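Long-range contacts in single-stranded DNA-binding protein (Enterobacter phage Enc34, PDB 5ODK), which binds single-stranded DNA, probably through its OB fold, and is likely to act in phage DNA replication: residues Ser26-Ser31 / Ile51-Pro56; Leu90-Gly95 / Trp109-Arg114; Pro119-Met124 / Glu137-Gly142; Val145-Arg150 / Leu167-Arg172. One frame throughout, in Å; residues are numbered along the deposited sequence. Where two conformers were deposited one is given.

Contact 1: residues Ser26-Ser31 / Ile51-Pro56; sequences SNVRCS and ITLLMP
Val-28 of 26-31 reaches across to three consecutive residues of 51-56. Its CB lies 3.5 Å from Leu-54 O; from there the two methyls part. CG1, anti to the carbonyl carbon (chi1 -62°), goes to the CG of Met-55 at 3.7 Å, while CG2 lies 3.9 Å from both CB and CD2 of Leu-53. Beyond Val-28 the strands run antiparallel, with axes 150° apart. Arg-29 and Leu-54 form a hydrogen-bonded pair, the bond from Leu-54 N to Arg-29 O measuring 2.7 Å. Ser-31 and Thr-52 form the next such pair. Between them Cys-30 and Leu-53 form the non-hydrogen-bonded pair, and Cys-30 CB touches Ile-51 CD1 at 3.7 Å. The segments belong to the curled sheet of an OB fold. Asn-27 and Val-28 both face Val-145 in a G1 beta bulge, and the chain turns a corner at Asn-27. Side chains alternate across the sheet: Cys-30 and Leu-53 share one face, Arg-29, Ser-31, Thr-52 and Leu-54 the other. There the extended Arg-29 leads away from 51-56, and its NE donates to Gly-142 O. In the conformer given, Ser-31 OG bonds to Glu-180 OE2. The Met-55 side chain also touches Ile-63, Lys-64 and Ile-67 of helix 61-76.

Contact 2: residues Leu90-Gly95 / Trp109-Arg114; sequences LFIKDG and WVISAR
From Phe-91 to Asp-94 the chain pairs antiparallel with Trp-109 to Ser-112, the short strand axes lying 4.6 Å apart at an angle of 153°. Lys-93 and Val-110 exchange two backbone hydrogen bonds, and Ser-112 N adds a third to Phe-91 O at 2.9 Å. Ile-92 and Ile-111 face each other in a non-hydrogen-bonded pair, their CG1 atoms 3.9 Å apart. At its tip, Ile-92 CD1 touches both Ile-111 CG1 and Trp-109 CB. The Phe-91 side chain lies beside that of Ile-111 and points the same way, with CD1 4.0 Å from Ile-111 CG2. Trp-109, whose chi1 of -58° sets CG beside the backbone N, has Lys-93 O at the ring edge, in plane, 3.7 Å from CE3. Farther along the ring, CZ3 meets Asp-94 CB at 3.9 Å; the carboxylate and indole planes are 54° apart. Asp-94 OD1 makes a salt bridge with Lys-57, which also forms a cation-pi contact with Trp-109, as does Lys-64. On the face of Lys-93 and Val-110, Val-110 CG2 packs on Gly-95 CA. This pairing adds strand 92-94 to strand 108-115, which also pairs with strand 49-56 in the OB-fold sheet; Phe-91 and Ile-92 pack on Ile-71 of helix 61-76, and Phe-91 also touches Ala-164 of strand 159-173.

Contact 3: residues Pro119-Met124 / Glu137-Gly142; sequences PDVLNM and EEIYGG
A small contact between a strand end and a helix end, burying 179 Å² in all, joins Val-121 to Met-124 with Glu-138 and Ile-139 near the periphery of the OB fold. It has an apolar part and a polar part. In the first, the side chains of Val-121 and Ile-139 slide past each other in opposite directions, with Val-121 CG1 3.7 Å from Ile-139 CD1; the same CD1 also lies 4.0 Å from Leu-122 O. Ile-139 is the first residue to leave helical backbone angles, and its side chain is buried.

The polar part is carried by Glu-138 from the last turn of the helix. Its chain bends at chi2 (81°), which turns CD out of an extended course, and the carboxylate rests against Asn-123, OE2 coming 3.2 Å from Asn-123 CB. OE2 also takes a long hydrogen bond from Met-124 N (3.3 Å, 143° at the hydrogen), which approaches on the anti side, 31° out of the carboxylate plane. OE1 is reached through a water that accepts from Asn-123 ND2 at 3.0 Å and donates only weakly to the glutamate. Asn-123 ND2 has a second partner in Glu-127 OE1, so its amide is also tied to the connection between the segments.

Strand 120-122 runs parallel to strand 159-173 and is hydrogen-bonded to it through Asp-120 and Leu-122. Ile-139, following helix 132-138, touches Val-169 of that strand, while Glu-138 O accepts from Lys-171 NZ.

Contact 4: residues Val145-Arg150 / Leu167-Arg172; sequences VSSVIR and LSVLKR. With PO4 (phosphate ion), chain D.
Two guanidinium groups mark the ends of this pairing. That of Arg-172 comes obliquely to Ser-146 OG, although the closer approach is by its aliphatic chain, CG lying 3.4 Å from that oxygen; Arg-172 NE bonds to Asn-27 OD1, and Ser-146 OG accepts from Asn-27 N. At the other end a phosphate ion, probably from the crystallisation liquor, sits at the edge of the Arg-150 guanidinium, where NH2 donates in plane to PO4 O1 (2.8 Å, 158° at the hydrogen). Arg-150 CB meets Leu-167 CD1 at 4.0 Å. Between these ends Ser-146 and Leu-170 exchange two backbone bonds. Ser-168 O takes two donors: Ser-147 OG, anti to its own backbone N (chi1 178°), donates nearly along the C=O axis at 2.9 Å, and Val-148 N stands above the carbonyl plane at 3.1 Å. A water bridges Ser-146 O and Ser-168 OG, and Val-145 CG1 packs on Val-169 CG1 at 3.8 Å. Val-148 O is gripped by Leu-167 N (2.9 Å) and Ser-168 N (3.2 Å). Leu-167 and Ser-168 both face Val-148, a classic beta bulge, here in the long antiparallel hairpin of strands 144-156 and 159-173 within the curled OB-fold sheet.

All four contacts reach one sheet; contact 3 does so through strand 120-122 and adds the end of helix 132-138. Strand 49-56 joins contact 1 to contact 2, their centres 9 Å apart, through probable hydrogen bonds from Leu-53 N to Ile-111 O and from Met-55 N to Trp-109 O. On the other side of contact 1, Val-28 O meets Val-145 N of contact 4 at 2.8 Å. Contacts 2 and 4 touch where Ile-149 packs on Phe-91, Ile-111 and Ala-113. Contact 3 joins contact 4 through a probable hydrogen bond of 2.8 Å from Val-169 N to Asp-120 O. Lys-13, a magnesium-binding residue with no metal here, has its side chain about 7 Å from that of Asn-27.

Contact 1: residues Ser26-Ser31 / Ile51-Pro56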
loop_
_atom_site.group_PDB
_atom_site.type_symbol
_atom_site.label_atom_id
_atom_site.label_comp_id
_atom_site.label_asym_id
_atom_site.label_seq_id
_atom_site.Cartn_x
_atom_site.Cartn_y
_atom_site.Cartn_z
ATOM N N SER A 26 2.420 4.858 -7.081
ATOM C CA SER A 26 1.559 5.816 -7.767
ATOM C C SER A 26 0.704 5.135 -8.800
ATOM O O SER A 26 1.172 4.212 -9.489
ATOM C CB SER A 26 2.366 6.932 -8.389
ATOM O OG SER A 26 3.188 7.566 -7.416
ATOM N N ASN A 27 -0.537 5.599 -8.943
ATOM C CA ASN A 27 -1.418 5.137 -10.011
ATOM C C ASN A 27 -1.667 3.637 -9.938
ATOM O O ASN A 27 -1.310 2.852 -10.830
ATOM C CB ASN A 27 -0.856 5.601 -11.347
ATOM C CG ASN A 27 -0.612 7.089 -11.371
ATOM O OD1 ASN A 27 -1.549 7.870 -11.062
ATOM N ND2 ASN A 27 0.629 7.502 -11.654
ATOM N N VAL A 28 -2.306 3.271 -8.842
ATOM C CA VAL A 28 -2.691 1.885 -8.541
ATOM C C VAL A 28 -4.191 1.863 -8.276
ATOM O O VAL A 28 -4.768 2.898 -7.895
ATOM C CB VAL A 28 -1.891 1.309 -7.374
ATOM C CG1 VAL A 28 -0.415 1.283 -7.735
ATOM C CG2 VAL A 28 -2.134 2.085 -6.086
ATOM N N ARG A 29 -4.825 0.711 -8.471
ATOM C CA ARG A 29 -6.262 0.646 -8.257
ATOM C C ARG A 29 -6.529 0.142 -6.857
ATOM O O ARG A 29 -5.934 -0.811 -6.399
ATOM C CB ARG A 29 -6.923 -0.248 -9.319
ATOM C CG ARG A 29 -8.396 -0.018 -9.551
ATOM C CD ARG A 29 -8.867 -0.723 -10.814
ATOM N NE ARG A 29 -10.268 -0.457 -11.017
ATOM C CZ ARG A 29 -11.019 -1.081 -11.887
ATOM N NH1 ARG A 29 -10.515 -2.023 -12.674
ATOM N NH2 ARG A 29 -12.296 -0.775 -11.960
ATOM N N CYS A 30 -7.436 0.780 -6.145
ATOM C CA CYS A 30 -7.671 0.314 -4.811
ATOM C C CYS A 30 -8.832 -0.652 -4.698
ATOM O O CYS A 30 -9.739 -0.703 -5.532
ATOM C CB CYS A 30 -7.839 1.429 -3.815
ATOM S SG CYS A 30 -9.445 2.125 -3.744
ATOM N N SER A 31 -8.776 -1.399 -3.606
ATOM C CA SER A 31 -9.734 -2.426 -3.294
ATOM C C SER A 31 -9.902 -2.451 -1.758
ATOM O O SER A 31 -8.975 -2.173 -1.008
ATOM C CB SER A 31 -9.126 -3.708 -3.846
ATOM O OG SER A 31 -9.882 -4.811 -3.520
ATOM N N ILE A 51 -6.174 -0.874 3.258
ATOM C CA ILE A 51 -6.506 -0.828 1.864
ATOM C C ILE A 51 -5.728 -1.942 1.156
ATOM O O ILE A 51 -4.659 -2.364 1.654
ATOM C CB ILE A 51 -6.154 0.570 1.254
ATOM C CG1 ILE A 51 -6.915 0.857 -0.031
ATOM C CG2 ILE A 51 -4.641 0.693 1.071
ATOM C CD1 ILE A 51 -6.885 2.346 -0.389
ATOM N N THR A 52 -6.260 -2.386 0.021
ATOM C CA THR A 52 -5.531 -3.218 -0.906
ATOM C C THR A 52 -5.247 -2.356 -2.141
ATOM O O THR A 52 -6.110 -1.612 -2.616
ATOM C CB THR A 52 -6.332 -4.484 -1.243
ATOM O OG1 THR A 52 -6.413 -5.291 -0.065
ATOM C CG2 THR A 52 -5.642 -5.270 -2.366
ATOM N N LEU A 53 -4.034 -2.478 -2.662
ATOM C CA LEU A 53 -3.589 -1.731 -3.844
ATOM C C LEU A 53 -3.273 -2.726 -4.931
ATOM O O LEU A 53 -2.505 -3.676 -4.709
ATOM C CB LEU A 53 -2.385 -0.877 -3.516
ATOM C CG LEU A 53 -2.547 0.068 -2.327
ATOM C CD1 LEU A 53 -1.223 0.711 -1.987
ATOM C CD2 LEU A 53 -3.598 1.155 -2.550
ATOM N N LEU A 54 -3.882 -2.551 -6.102
ATOM C CA LEU A 54 -3.659 -3.390 -7.245
ATOM C C LEU A 54 -2.748 -2.633 -8.181
ATOM O O LEU A 54 -3.126 -1.601 -8.764
ATOM C CB LEU A 54 -4.989 -3.705 -7.892
ATOM C CG LEU A 54 -5.996 -4.382 -6.988
ATOM C CD1 LEU A 54 -7.305 -4.550 -7.719
ATOM C CD2 LEU A 54 -5.499 -5.720 -6.447
ATOM N N MET A 55 -1.506 -3.109 -8.302
ATOM C CA MET A 55 -0.475 -2.358 -8.984
ATOM C C MET A 55 -0.165 -3.038 -10.327
ATOM O O MET A 55 0.392 -4.136 -10.351
ATOM C CB MET A 55 0.749 -2.285 -8.071
ATOM C CG MET A 55 1.867 -1.482 -8.631
ATOM S SD MET A 55 3.102 -1.107 -7.374
ATOM C CE MET A 55 3.968 -2.654 -7.274
ATOM N N PRO A 56 -0.526 -2.409 -11.474
ATOM C CA PRO A 56 -0.277 -3.058 -12.781
ATOM C C PRO A 56 1.190 -3.392 -13.002
ATOM O O PRO A 56 2.072 -2.535 -12.921
ATOM C CB PRO A 56 -0.790 -2.038 -13.775
ATOM C CG PRO A 56 -1.891 -1.329 -13.037
ATOM C CD PRO A 56 -1.381 -1.215 -11.619
#

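Contact 2: residues Leu90-Gly95 / Trp109-Arg114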
loop_
_atom_site.group_PDB
_atom_site.type_symbol
_atom_site.label_atom_id
_atom_site.label_comp_id
_atom_site.label_asym_id
_atom_site.label_seq_id
_atom_site.Cartn_x
_atom_site.Cartn_y
_atom_site.Cartn_z
ATOM N N LEU A 90 4.414 -12.029 3.093
ATOM C CA LEU A 90 4.737 -10.650 2.716
ATOM C C LEU A 90 3.467 -9.868 2.366
ATOM O O LEU A 90 2.474 -10.431 1.922
ATOM C CB LEU A 90 5.684 -10.632 1.491
ATOM C CG LEU A 90 6.988 -11.378 1.619
ATOM C CD1 LEU A 90 7.743 -11.333 0.289
ATOM C CD2 LEU A 90 7.812 -10.863 2.777
ATOM N N PHE A 91 3.583 -8.549 2.471
ATOM C CA PHE A 91 2.445 -7.670 2.150
ATOM C C PHE A 91 2.168 -7.550 0.655
ATOM O O PHE A 91 1.176 -6.924 0.282
ATOM C CB PHE A 91 2.650 -6.264 2.746
ATOM C CG PHE A 91 3.810 -5.477 2.176
ATOM C CD1 PHE A 91 3.677 -4.784 1.002
ATOM C CD2 PHE A 91 5.026 -5.403 2.852
ATOM C CE1 PHE A 91 4.718 -4.037 0.487
ATOM C CE2 PHE A 91 6.070 -4.653 2.352
ATOM C CZ PHE A 91 5.902 -3.942 1.175
ATOM N N ILE A 92 3.074 -8.061 -0.192
ATOM C CA ILE A 92 2.917 -7.966 -1.648
ATOM C C ILE A 92 2.830 -9.386 -2.189
ATOM O O ILE A 92 3.641 -10.232 -1.835
ATOM C CB ILE A 92 4.021 -7.145 -2.308
ATOM C CG1 ILE A 92 3.787 -7.004 -3.823
ATOM C CG2 ILE A 92 5.422 -7.680 -2.001
ATOM C CD1 ILE A 92 4.639 -5.934 -4.495
ATOM N N LYS A 93 1.842 -9.630 -3.036
ATOM C CA LYS A 93 1.563 -10.928 -3.604
ATOM C C LYS A 93 1.324 -10.820 -5.107
ATOM O O LYS A 93 1.113 -9.726 -5.650
ATOM C CB LYS A 93 0.344 -11.579 -2.890
ATOM C CG LYS A 93 0.669 -11.965 -1.449
ATOM C CD LYS A 93 -0.422 -12.646 -0.623
ATOM C CE LYS A 93 0.185 -13.184 0.673
ATOM N NZ LYS A 93 -0.855 -13.817 1.501
ATOM N N ASP A 94 1.418 -11.951 -5.797
ATOM C CA ASP A 94 1.296 -12.006 -7.248
ATOM C C ASP A 94 -0.169 -12.258 -7.639
ATOM O O ASP A 94 -0.711 -13.339 -7.393
ATOM C CB ASP A 94 2.212 -13.118 -7.761
ATOM C CG ASP A 94 2.252 -13.211 -9.268
ATOM O OD1 ASP A 94 1.359 -12.702 -9.962
ATOM O OD2 ASP A 94 3.169 -13.880 -9.749
ATOM N N GLY A 95 -0.804 -11.248 -8.228
ATOM C CA GLY A 95 -2.177 -11.377 -8.638
ATOM C C GLY A 95 -2.490 -12.469 -9.642
ATOM O O GLY A 95 -3.598 -12.953 -9.721
ATOM N N TRP A 109 0.346 -6.755 -9.180
ATOM C CA TRP A 109 0.866 -7.011 -7.848
ATOM C C TRP A 109 -0.210 -6.560 -6.867
ATOM O O TRP A 109 -0.844 -5.523 -7.085
ATOM C CB TRP A 109 2.167 -6.251 -7.566
ATOM C CG TRP A 109 3.268 -6.578 -8.547
ATOM C CD1 TRP A 109 3.804 -5.736 -9.519
ATOM C CD2 TRP A 109 3.901 -7.805 -8.697
ATOM N NE1 TRP A 109 4.746 -6.380 -10.224
ATOM C CE2 TRP A 109 4.836 -7.667 -9.751
ATOM C CE3 TRP A 109 3.809 -9.022 -8.027
ATOM C CZ2 TRP A 109 5.653 -8.714 -10.171
ATOM C CZ3 TRP A 109 4.598 -10.060 -8.443
ATOM C CH2 TRP A 109 5.524 -9.908 -9.502
ATOM N N VAL A 110 -0.410 -7.324 -5.788
ATOM C CA VAL A 110 -1.472 -7.030 -4.807
ATOM C C VAL A 110 -0.783 -6.672 -3.524
ATOM O O VAL A 110 -0.126 -7.513 -2.911
ATOM C CB VAL A 110 -2.419 -8.236 -4.622
ATOM C CG1 VAL A 110 -3.540 -7.913 -3.644
ATOM C CG2 VAL A 110 -2.970 -8.668 -5.981
ATOM N N ILE A 111 -0.972 -5.425 -3.075
ATOM C CA ILE A 111 -0.360 -4.933 -1.862
ATOM C C ILE A 111 -1.430 -4.738 -0.798
ATOM O O ILE A 111 -2.457 -4.082 -1.059
ATOM C CB ILE A 111 0.366 -3.606 -2.124
ATOM C CG1 ILE A 111 1.618 -3.832 -2.982
ATOM C CG2 ILE A 111 0.690 -2.872 -0.842
ATOM C CD1 ILE A 111 2.183 -2.561 -3.570
ATOM N N SER A 112 -1.180 -5.245 0.410
ATOM C CA SER A 112 -2.051 -4.997 1.546
ATOM C C SER A 112 -1.332 -4.126 2.536
ATOM O O SER A 112 -0.200 -4.406 2.918
ATOM C CB SER A 112 -2.365 -6.330 2.204
ATOM O OG SER A 112 -2.909 -7.200 1.246
ATOM N N ALA A 113 -1.974 -3.034 2.947
ATOM C CA ALA A 113 -1.365 -2.097 3.897
ATOM C C ALA A 113 -2.404 -1.761 4.948
ATOM O O ALA A 113 -3.601 -1.633 4.645
ATOM C CB ALA A 113 -0.846 -0.865 3.177
ATOM N N ARG A 114 -1.955 -1.572 6.180
ATOM C CA ARG A 114 -2.845 -1.307 7.317
ATOM C C ARG A 114 -2.190 -0.330 8.266
ATOM O O ARG A 114 -0.970 -0.100 8.236
ATOM C CB ARG A 114 -3.184 -2.600 8.064
ATOM C CG ARG A 114 -3.753 -3.758 7.262
ATOM C CD ARG A 114 -3.659 -5.072 8.034
ATOM N NE ARG A 114 -4.598 -5.161 9.130
ATOM C CZ ARG A 114 -4.563 -6.086 10.101
ATOM N NH1 ARG A 114 -3.597 -7.003 10.159
ATOM N NH2 ARG A 114 -5.496 -6.076 11.045
#

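Contact 3: residues Pro119-Met124 / Glu137-Gly142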
loop_
_atom_site.group_PDB
_atom_site.type_symbol
_atom_site.label_atom_id
_atom_site.label_comp_id
_atom_site.label_asym_id
_atom_site.label_seq_id
_atom_site.Cartn_x
_atom_site.Cartn_y
_atom_site.Cartn_z
ATOM N N PRO A 119 -4.563 7.106 8.043
ATOM C CA PRO A 119 -3.610 7.738 7.100
ATOM C C PRO A 119 -4.104 9.090 6.627
ATOM O O PRO A 119 -5.305 9.406 6.791
ATOM C CB PRO A 119 -3.569 6.785 5.924
ATOM C CG PRO A 119 -4.861 6.052 6.008
ATOM C CD PRO A 119 -5.235 5.939 7.470
ATOM N N ASP A 120 -3.216 9.897 6.081
ATOM C CA ASP A 120 -3.678 11.069 5.372
ATOM C C ASP A 120 -4.546 10.563 4.235
ATOM O O ASP A 120 -4.170 9.615 3.533
ATOM C CB ASP A 120 -2.524 11.883 4.775
ATOM C CG ASP A 120 -1.616 12.514 5.785
ATOM O OD1 ASP A 120 -1.825 12.449 6.988
ATOM O OD2 ASP A 120 -0.614 13.112 5.342
ATOM N N VAL A 121 -5.701 11.198 4.022
ATOM C CA VAL A 121 -6.606 10.843 2.934
ATOM C C VAL A 121 -6.873 12.102 2.139
ATOM O O VAL A 121 -7.501 13.038 2.667
ATOM C CB VAL A 121 -7.926 10.250 3.449
ATOM C CG1 VAL A 121 -8.830 9.893 2.289
ATOM C CG2 VAL A 121 -7.673 9.036 4.323
ATOM N N LEU A 122 -6.380 12.140 0.904
ATOM C CA LEU A 122 -6.463 13.323 0.085
ATOM C C LEU A 122 -7.391 13.075 -1.092
ATOM O O LEU A 122 -7.354 12.030 -1.738
ATOM C CB LEU A 122 -5.075 13.732 -0.422
ATOM C CG LEU A 122 -3.935 13.832 0.613
ATOM C CD1 LEU A 122 -2.672 14.305 -0.114
ATOM C CD2 LEU A 122 -4.183 14.683 1.822
ATOM N N ASN A 123 -8.226 14.083 -1.357
ATOM C CA ASN A 123 -9.088 14.067 -2.513
ATOM C C ASN A 123 -8.289 14.363 -3.784
ATOM O O ASN A 123 -7.073 14.575 -3.745
ATOM C CB ASN A 123 -10.296 15.001 -2.274
ATOM C CG ASN A 123 -9.944 16.477 -2.299
ATOM O OD1 ASN A 123 -8.857 16.879 -2.691
ATOM N ND2 ASN A 123 -10.908 17.307 -1.867
ATOM N N MET A 124 -8.985 14.400 -4.912
ATOM C CA MET A 124 -8.324 14.602 -6.176
ATOM C C MET A 124 -7.575 15.936 -6.294
ATOM O O MET A 124 -6.643 16.070 -7.096
ATOM C CB MET A 124 -9.346 14.470 -7.277
ATOM C CG MET A 124 -8.745 14.302 -8.643
ATOM S SD MET A 124 -10.035 13.835 -9.802
ATOM C CE MET A 124 -10.144 12.173 -9.275
ATOM N N GLU A 137 -17.007 7.899 0.469
ATOM C CA GLU A 137 -17.522 8.228 -0.853
ATOM C C GLU A 137 -16.418 8.535 -1.866
ATOM O O GLU A 137 -16.528 8.176 -3.053
ATOM C CB GLU A 137 -18.389 9.494 -0.797
ATOM C CG GLU A 137 -19.765 9.344 -0.249
ATOM C CD GLU A 137 -20.617 10.585 -0.441
ATOM O OE1 GLU A 137 -20.097 11.699 -0.724
ATOM O OE2 GLU A 137 -21.830 10.426 -0.283
ATOM N N GLU A 138 -15.392 9.259 -1.410
ATOM C CA GLU A 138 -14.328 9.748 -2.302
ATOM C C GLU A 138 -13.494 8.582 -2.830
ATOM O O GLU A 138 -13.174 8.515 -4.017
ATOM C CB GLU A 138 -13.390 10.720 -1.553
ATOM C CG GLU A 138 -12.189 11.312 -2.321
ATOM C CD GLU A 138 -12.553 12.485 -3.189
ATOM O OE1 GLU A 138 -13.641 13.078 -2.962
ATOM O OE2 GLU A 138 -11.745 12.813 -4.079
ATOM N N ILE A 139 -13.079 7.713 -1.925
ATOM C CA ILE A 139 -12.139 6.620 -2.271
ATOM C C ILE A 139 -12.873 5.284 -2.095
ATOM O O ILE A 139 -12.921 4.687 -1.026
ATOM C CB ILE A 139 -10.813 6.760 -1.493
ATOM C CG1 ILE A 139 -10.139 8.081 -1.903
ATOM C CG2 ILE A 139 -9.904 5.566 -1.778
ATOM C CD1 ILE A 139 -8.940 8.448 -1.085
ATOM N N TYR A 140 -13.447 4.818 -3.189
ATOM C CA TYR A 140 -14.218 3.593 -3.220
ATOM C C TYR A 140 -13.379 2.513 -3.898
ATOM O O TYR A 140 -12.549 2.821 -4.754
ATOM C CB TYR A 140 -15.562 3.829 -3.946
ATOM C CG TYR A 140 -15.392 4.452 -5.309
ATOM C CD1 TYR A 140 -15.336 5.825 -5.474
ATOM C CD2 TYR A 140 -15.199 3.663 -6.432
ATOM C CE1 TYR A 140 -15.078 6.398 -6.698
ATOM C CE2 TYR A 140 -14.952 4.225 -7.673
ATOM C CZ TYR A 140 -14.890 5.595 -7.803
ATOM O OH TYR A 140 -14.630 6.156 -9.008
ATOM N N GLY A 141 -13.684 1.253 -3.609
ATOM C CA GLY A 141 -12.986 0.153 -4.258
ATOM C C GLY A 141 -13.227 0.238 -5.750
ATOM O O GLY A 141 -14.383 0.314 -6.198
ATOM N N GLY A 142 -12.144 0.230 -6.524
ATOM C CA GLY A 142 -12.216 0.373 -7.961
ATOM C C GLY A 142 -11.651 1.676 -8.488
ATOM O O GLY A 142 -11.332 1.765 -9.662
HETATM O O HOH W 1 -13.697 16.260 -1.742
#

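Contact 4: residues Val145-Arg150 / Leu167-Arg172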
loop_
_atom_site.group_PDB
_atom_site.type_symbol
_atom_site.label_atom_id
_atom_site.label_comp_id
_atom_site.label_asym_id
_atom_site.label_seq_id
_atom_site.Cartn_x
_atom_site.Cartn_y
_atom_site.Cartn_z
ATOM N N VAL A 145 -5.635 5.447 -7.085
ATOM C CA VAL A 145 -4.993 6.209 -6.023
ATOM C C VAL A 145 -3.489 6.191 -6.177
ATOM O O VAL A 145 -2.937 5.411 -6.964
ATOM C CB VAL A 145 -5.364 5.643 -4.617
ATOM C CG1 VAL A 145 -6.878 5.659 -4.432
ATOM C CG2 VAL A 145 -4.804 4.248 -4.391
ATOM N N SER A 146 -2.824 7.007 -5.383
ATOM C CA SER A 146 -1.417 6.865 -5.075
ATOM C C SER A 146 -1.296 6.773 -3.582
ATOM O O SER A 146 -2.078 7.374 -2.854
ATOM C CB SER A 146 -0.598 8.024 -5.629
ATOM O OG SER A 146 -0.716 8.040 -7.021
ATOM N N SER A 147 -0.356 6.006 -3.075
ATOM C CA SER A 147 -0.302 5.745 -1.639
ATOM C C SER A 147 1.120 5.688 -1.148
ATOM O O SER A 147 2.001 5.148 -1.856
ATOM C CB SER A 147 -1.030 4.437 -1.343
ATOM O OG SER A 147 -0.995 4.050 0.016
ATOM N N VAL A 148 1.357 6.187 0.049
ATOM C CA VAL A 148 2.631 6.036 0.742
ATOM C C VAL A 148 2.493 4.986 1.825
ATOM O O VAL A 148 1.579 5.047 2.670
ATOM C CB VAL A 148 3.169 7.367 1.311
ATOM C CG1 VAL A 148 4.488 7.132 2.020
ATOM C CG2 VAL A 148 3.339 8.388 0.212
ATOM N N ILE A 149 3.420 4.026 1.757
ATOM C CA ILE A 149 3.483 2.910 2.672
ATOM C C ILE A 149 4.898 2.789 3.236
ATOM O O ILE A 149 5.836 3.426 2.725
ATOM C CB ILE A 149 3.060 1.580 1.979
ATOM C CG1 ILE A 149 4.027 1.207 0.840
ATOM C CG2 ILE A 149 1.632 1.679 1.456
ATOM C CD1 ILE A 149 3.792 -0.165 0.264
ATOM N N ARG A 150 5.064 1.988 4.270
ATOM C CA ARG A 150 6.425 1.653 4.703
ATOM C C ARG A 150 6.400 0.275 5.335
ATOM O O ARG A 150 5.544 -0.007 6.162
ATOM C CB ARG A 150 7.001 2.661 5.685
ATOM C CG ARG A 150 8.516 2.474 5.784
ATOM C CD ARG A 150 9.211 3.597 6.506
ATOM N NE ARG A 150 8.929 3.574 7.940
ATOM C CZ ARG A 150 9.529 4.372 8.826
ATOM N NH1 ARG A 150 10.377 5.338 8.425
ATOM N NH2 ARG A 150 9.268 4.225 10.107
ATOM N N LEU A 167 0.221 4.948 5.203
ATOM C CA LEU A 167 0.493 6.291 5.738
ATOM C C LEU A 167 -0.234 7.403 5.002
ATOM O O LEU A 167 -0.588 8.412 5.641
ATOM C CB LEU A 167 1.988 6.537 5.805
ATOM C CG LEU A 167 2.596 5.498 6.742
ATOM C CD1 LEU A 167 3.992 5.121 6.417
ATOM C CD2 LEU A 167 2.370 5.748 8.178
ATOM N N SER A 168 -0.527 7.233 3.726
ATOM C CA SER A 168 -1.331 8.207 2.989
ATOM C C SER A 168 -1.994 7.550 1.812
ATOM O O SER A 168 -1.449 6.592 1.235
ATOM C CB SER A 168 -0.480 9.371 2.579
ATOM O OG SER A 168 0.402 9.074 1.561
ATOM N N VAL A 169 -3.155 8.068 1.407
ATOM C CA VAL A 169 -3.846 7.681 0.193
ATOM C C VAL A 169 -4.329 8.951 -0.482
ATOM O O VAL A 169 -4.992 9.760 0.171
ATOM C CB VAL A 169 -5.024 6.757 0.452
ATOM C CG1 VAL A 169 -5.690 6.343 -0.846
ATOM C CG2 VAL A 169 -4.567 5.524 1.227
ATOM N N LEU A 170 -4.031 9.111 -1.755
ATOM C CA LEU A 170 -4.401 10.249 -2.605
ATOM C C LEU A 170 -5.269 9.739 -3.740
ATOM O O LEU A 170 -4.842 8.881 -4.501
ATOM C CB LEU A 170 -3.152 10.907 -3.195
ATOM C CG LEU A 170 -3.321 11.891 -4.355
ATOM C CD1 LEU A 170 -4.115 13.119 -3.954
ATOM C CD2 LEU A 170 -1.990 12.283 -4.977
ATOM N N LYS A 171 -6.481 10.286 -3.878
ATOM C CA LYS A 171 -7.318 9.941 -5.000
ATOM C C LYS A 171 -6.715 10.488 -6.296
ATOM O O LYS A 171 -6.319 11.643 -6.348
ATOM C CB LYS A 171 -8.725 10.474 -4.826
ATOM C CG LYS A 171 -9.607 10.031 -5.968
ATOM C CD LYS A 171 -10.987 9.852 -5.659
ATOM C CE LYS A 171 -11.758 9.296 -6.840
ATOM N NZ LYS A 171 -13.120 9.748 -6.562
ATOM N N ARG A 172 -6.646 9.634 -7.317
ATOM C CA ARG A 172 -6.118 9.991 -8.618
ATOM C C ARG A 172 -7.133 9.997 -9.743
ATOM O O ARG A 172 -7.094 10.906 -10.572
ATOM C CB ARG A 172 -4.976 9.044 -8.987
ATOM C CG ARG A 172 -3.728 9.197 -8.150
ATOM C CD ARG A 172 -2.952 10.451 -8.442
ATOM N NE ARG A 172 -2.315 10.326 -9.748
ATOM C CZ ARG A 172 -1.826 11.320 -10.460
ATOM N NH1 ARG A 172 -1.889 12.581 -10.021
ATOM N NH2 ARG A 172 -1.276 11.030 -11.625
HETATM P P PO4 D . 8.536 0.994 12.228
HETATM O O1 PO4 D . 7.998 1.973 11.302
HETATM O O2 PO4 D . 9.593 1.778 13.014
HETATM O O3 PO4 D . 7.497 0.350 13.164
HETATM O O4 PO4 D . 9.282 -0.139 11.497
HETATM O O HOH W 2 -0.570 9.355 -0.951
#